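Local atomic coordinates of extracellular serine protease (Aeromonas sobria, PDB entry 3WQB), a protein that acts as a secreted serine protease that cleaves preferentially after paired basic residues, one of them lysine, and is a probable potent virulence factor targeting host plasma proteins. Residues Val77-Ala82 against Thr113-Ser118; Ile83-Leu88 against Val294-Pro299. The protein carries 1 engineered substitution. One frame throughout, in Å; residues are numbered along the deposited sequence.

Overall arrangement
Leaving strand 73-77 of the parallel sheet, the chain enters a long connection whose first part is residues 78-88. Contact 1 closes this connection on itself: after 30 intervening residues without helix or strand, residues 113-118 return to residues 77-82 as helix 115-124 begins. Contact 2 spans a far longer excursion, from residues 83-88 to residues 294-299, where strand 293-296 passes into a calcium-binding loop. In sequence the two contacts cross rather than nest. In space their centres are about 10 Å apart, and Ser-118 O lies 2.8 Å from Thr-295 OG1, a probable hydrogen bond. The loop after strand 73-77, the start of helix 115-124 and the end of strand 293-296 with its calcium loop are thus joined.

Contact 1. Residues Val77-Ala82 against Thr113-Ser118; sequences VDDGLA and TAHGTS
Asp-78 and His-115 form a histidine-carboxylate pair of the subtilisin-like fold, consistent with both belonging to the charge-relay system of subtilisin-like proteases; the third position is an engineered alanine, Ala-336, here. Asp-78 stands just after strand 73-77. Its OD1 accepts a hydrogen bond from ND1 of His-115 at 2.7 Å through the syn lone pair, nearly straight at 167° and close to the ring plane. The same oxygen takes the N-H of Asp-79 on its anti side, and this second bond helps fix the carboxylate's rotation. At the other ring nitrogen, NE2 is hydrogen-bonded to the backbone of another protein's chain.

Asp-79 turns its carboxylate to the helix start, CG wedged between backbone N and carbonyl carbon (chi1 72°). OD2 accepts His-115 N at 3.0 Å and OD1 accepts Gly-116 N at 2.7 Å, the latter from well above the carboxylate plane. OD1 also takes a bond from a water, which itself accepts Thr-117 N and donates to Thr-113 O. Next, Gly-80 O receives a CA-H...O contact from Gly-116 CA at 3.2 Å. Thr-117 OG1 accepts the N-H of Ala-82 at 2.9 Å.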
# COMPACT_ATOMS: atom_id res chain seq x y z
N VAL A 77 -11.78 -0.68 -4.51
CA VAL A 77 -11.38 -2.02 -4.93
C VAL A 77 -11.09 -2.78 -3.64
O VAL A 77 -10.06 -2.58 -3.00
CB VAL A 77 -10.18 -1.97 -5.90
CG1 VAL A 77 -9.82 -3.36 -6.41
CG2 VAL A 77 -10.48 -1.02 -7.07
N ASP A 78 -12.02 -3.62 -3.23
CA ASP A 78 -11.99 -4.13 -1.86
C ASP A 78 -12.80 -5.43 -1.75
O ASP A 78 -12.90 -6.16 -2.72
CB ASP A 78 -12.48 -3.03 -0.90
CG ASP A 78 -11.85 -3.11 0.47
OD1 ASP A 78 -12.20 -4.03 1.23
OD2 ASP A 78 -11.02 -2.23 0.80
N ASP A 79 -13.36 -5.73 -0.58
CA ASP A 79 -14.05 -7.00 -0.38
C ASP A 79 -15.53 -6.96 -0.78
O ASP A 79 -16.20 -7.99 -0.74
CB ASP A 79 -13.88 -7.49 1.07
CG ASP A 79 -14.67 -6.67 2.08
OD1 ASP A 79 -15.35 -5.69 1.69
OD2 ASP A 79 -14.64 -7.03 3.28
N GLY A 80 -16.01 -5.79 -1.18
CA GLY A 80 -17.44 -5.60 -1.37
C GLY A 80 -17.86 -4.18 -1.05
O GLY A 80 -17.05 -3.37 -0.59
N LEU A 81 -19.12 -3.88 -1.34
CA LEU A 81 -19.72 -2.60 -1.00
C LEU A 81 -21.22 -2.80 -0.95
O LEU A 81 -21.82 -3.19 -1.95
CB LEU A 81 -19.36 -1.53 -2.05
CG LEU A 81 -20.05 -0.16 -1.97
CD1 LEU A 81 -20.01 0.47 -0.59
CD2 LEU A 81 -19.49 0.80 -3.03
N ALA A 82 -21.81 -2.53 0.21
CA ALA A 82 -23.26 -2.64 0.36
C ALA A 82 -23.90 -1.39 -0.25
O ALA A 82 -24.16 -0.39 0.44
CB ALA A 82 -23.63 -2.79 1.82
N THR A 113 -17.55 -9.59 6.03
CA THR A 113 -16.97 -8.96 4.84
C THR A 113 -17.45 -7.50 4.76
O THR A 113 -18.12 -7.07 3.82
CB THR A 113 -17.28 -9.84 3.59
OG1 THR A 113 -16.70 -11.14 3.80
CG2 THR A 113 -16.67 -9.30 2.33
N ALA A 114 -17.08 -6.73 5.79
CA ALA A 114 -17.55 -5.36 6.02
C ALA A 114 -16.50 -4.32 5.67
O ALA A 114 -16.71 -3.12 5.84
CB ALA A 114 -17.96 -5.19 7.49
N HIS A 115 -15.36 -4.78 5.18
CA HIS A 115 -14.19 -3.94 5.04
C HIS A 115 -14.41 -2.85 3.98
O HIS A 115 -14.16 -1.66 4.24
CB HIS A 115 -13.03 -4.88 4.69
CG HIS A 115 -11.68 -4.25 4.73
ND1 HIS A 115 -11.06 -3.75 3.61
CD2 HIS A 115 -10.79 -4.12 5.75
CE1 HIS A 115 -9.85 -3.31 3.94
NE2 HIS A 115 -9.66 -3.54 5.22
N GLY A 116 -14.89 -3.24 2.81
CA GLY A 116 -15.08 -2.31 1.70
C GLY A 116 -16.16 -1.28 1.98
O GLY A 116 -16.06 -0.13 1.56
N THR A 117 -17.21 -1.71 2.67
CA THR A 117 -18.30 -0.83 3.05
C THR A 117 -17.82 0.19 4.09
O THR A 117 -18.16 1.38 4.01
CB THR A 117 -19.50 -1.65 3.53
OG1 THR A 117 -19.93 -2.50 2.46
CG2 THR A 117 -20.67 -0.77 3.98
N SER A 118 -17.00 -0.27 5.03
CA SER A 118 -16.40 0.63 6.02
C SER A 118 -15.46 1.66 5.36
O SER A 118 -15.51 2.84 5.68
CB SER A 118 -15.67 -0.18 7.09
OG SER A 118 -16.57 -1.00 7.83
O HOH W 1 -17.93 -4.56 2.53

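Contact 2. Residues Ile83-Leu88 against Val294-Pro299; sequences IAHPDL and VTTDLP. With CA (calcium ion), chain E; CA (calcium ion), chain C.
His-85 lays one ring face against Thr-296, linking the loop of residues 83-88 to the end of strand 293-296, each next to a different calcium site. From CB, the side chain leads to CG, which lies anti to the backbone N (chi1 -164°). ND1 is turned back on its own loop: it accepts the N-H of Asp-87 at 2.9 Å, nearly in the ring plane and at 160°. That internal bond helps fix the ring's rotation, together with the bond at NE2. CE1 follows, with Thr-296 CG2 over the face at 3.8 Å. Thr-296 CB also sits above the ring, offset toward the rim, in a CH-pi contact 4.1 Å from the centroid. NE2 finds its polar partner outside the two segments, in Asp-327; since ND1 accepts, NE2 probably carries the proton. CD2 completes the circuit, meeting Pro-299 CD at 4.0 Å.

Thr-296 serves three neighbours with its branches. Besides lying over His-85, CG2 approaches Asp-87 CB, while OG1 meets the methyls of Leu-88 tip to tip, CD1 at 3.8 Å. The hydroxyl is not left to this apolar company, for it is hydrogen-bonded to Thr-117 O.

The metals flank this packing. Asp-87 grips one calcium ion with both carboxylate oxygens, OD1 at 2.4 Å and OD2 at 2.5 Å, in a site completed by Asn-29, Val-126, Asn-128, Ile-130 and Thr-132. The other ion is bound by Asp-297 OD2 and, at 2.4 Å, by Leu-298 O; the Asp-297 carboxylate also has a polar partner in Tyr-305. Strand 293-296 pairs antiparallel with strand 328-329, whose Tyr-328 touches both Asp-87 and Thr-296, and Leu-88 and Leu-298 both pack on Thr-117 of helix 115-124.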
# COMPACT_ATOMS: atom_id res chain seq x y z
N ILE A 83 -24.14 -1.45 -1.55
CA ILE A 83 -24.57 -0.29 -2.33
C ILE A 83 -25.95 0.26 -1.96
O ILE A 83 -26.26 1.41 -2.30
CB ILE A 83 -24.49 -0.54 -3.86
CG1 ILE A 83 -25.30 -1.78 -4.27
CG2 ILE A 83 -23.03 -0.62 -4.31
CD1 ILE A 83 -25.64 -1.83 -5.74
N ALA A 84 -26.76 -0.53 -1.27
CA ALA A 84 -28.06 -0.06 -0.81
C ALA A 84 -28.06 0.51 0.62
O ALA A 84 -29.11 0.89 1.14
CB ALA A 84 -29.10 -1.16 -0.94
N HIS A 85 -26.88 0.58 1.26
CA HIS A 85 -26.77 1.21 2.57
C HIS A 85 -27.40 2.60 2.55
O HIS A 85 -27.14 3.37 1.62
CB HIS A 85 -25.30 1.37 2.96
CG HIS A 85 -25.09 1.66 4.42
ND1 HIS A 85 -25.42 2.86 5.00
CD2 HIS A 85 -24.63 0.87 5.42
CE1 HIS A 85 -25.14 2.81 6.29
NE2 HIS A 85 -24.65 1.62 6.57
N PRO A 86 -28.23 2.92 3.55
CA PRO A 86 -28.94 4.20 3.52
C PRO A 86 -28.03 5.42 3.55
O PRO A 86 -28.41 6.51 3.08
CB PRO A 86 -29.84 4.16 4.77
CG PRO A 86 -29.29 3.09 5.63
CD PRO A 86 -28.64 2.09 4.70
N ASP A 87 -26.81 5.25 4.06
CA ASP A 87 -25.86 6.35 4.14
C ASP A 87 -24.79 6.29 3.05
O ASP A 87 -23.82 7.04 3.11
CB ASP A 87 -25.23 6.45 5.54
CG ASP A 87 -25.06 7.89 6.01
OD1 ASP A 87 -25.72 8.80 5.45
OD2 ASP A 87 -24.28 8.12 6.97
N LEU A 88 -24.99 5.42 2.06
CA LEU A 88 -24.10 5.33 0.89
C LEU A 88 -24.80 5.42 -0.45
O LEU A 88 -24.23 5.92 -1.42
CB LEU A 88 -23.27 4.03 0.92
CG LEU A 88 -22.31 3.86 2.10
CD1 LEU A 88 -21.75 2.45 2.12
CD2 LEU A 88 -21.18 4.89 2.05
N VAL A 294 -15.17 5.58 13.09
CA VAL A 294 -16.62 5.45 13.03
C VAL A 294 -17.07 5.64 11.58
O VAL A 294 -16.77 6.66 10.95
CB VAL A 294 -17.32 6.44 13.98
CG1 VAL A 294 -18.83 6.42 13.76
CG2 VAL A 294 -16.96 6.10 15.43
N THR A 295 -17.79 4.65 11.06
CA THR A 295 -18.10 4.62 9.64
C THR A 295 -19.33 3.75 9.35
O THR A 295 -19.96 3.22 10.28
CB THR A 295 -16.87 4.11 8.84
OG1 THR A 295 -17.11 4.27 7.43
CG2 THR A 295 -16.55 2.66 9.16
N THR A 296 -19.65 3.60 8.08
CA THR A 296 -20.74 2.76 7.64
C THR A 296 -20.38 1.28 7.71
O THR A 296 -19.34 0.85 7.22
CB THR A 296 -21.13 3.11 6.19
OG1 THR A 296 -19.96 3.14 5.38
CG2 THR A 296 -21.79 4.49 6.12
N ASP A 297 -21.27 0.51 8.32
CA ASP A 297 -21.14 -0.94 8.43
C ASP A 297 -22.03 -1.61 7.41
O ASP A 297 -22.87 -0.96 6.79
CB ASP A 297 -21.58 -1.36 9.84
CG ASP A 297 -21.13 -2.76 10.20
OD1 ASP A 297 -19.98 -3.11 9.85
OD2 ASP A 297 -21.92 -3.50 10.82
N LEU A 298 -21.87 -2.92 7.22
CA LEU A 298 -22.91 -3.67 6.53
C LEU A 298 -24.24 -3.46 7.26
O LEU A 298 -24.27 -3.52 8.49
CB LEU A 298 -22.58 -5.16 6.45
CG LEU A 298 -21.30 -5.55 5.73
CD1 LEU A 298 -21.17 -7.06 5.66
CD2 LEU A 298 -21.26 -4.96 4.33
N PRO A 299 -25.33 -3.19 6.51
CA PRO A 299 -26.58 -2.85 7.20
C PRO A 299 -27.18 -4.01 8.00
O PRO A 299 -27.05 -5.17 7.60
CB PRO A 299 -27.51 -2.42 6.07
CG PRO A 299 -26.90 -2.94 4.81
CD PRO A 299 -25.44 -3.07 5.05
CA CA E . -24.25 -4.18 10.81
CA CA C . -24.88 10.57 6.87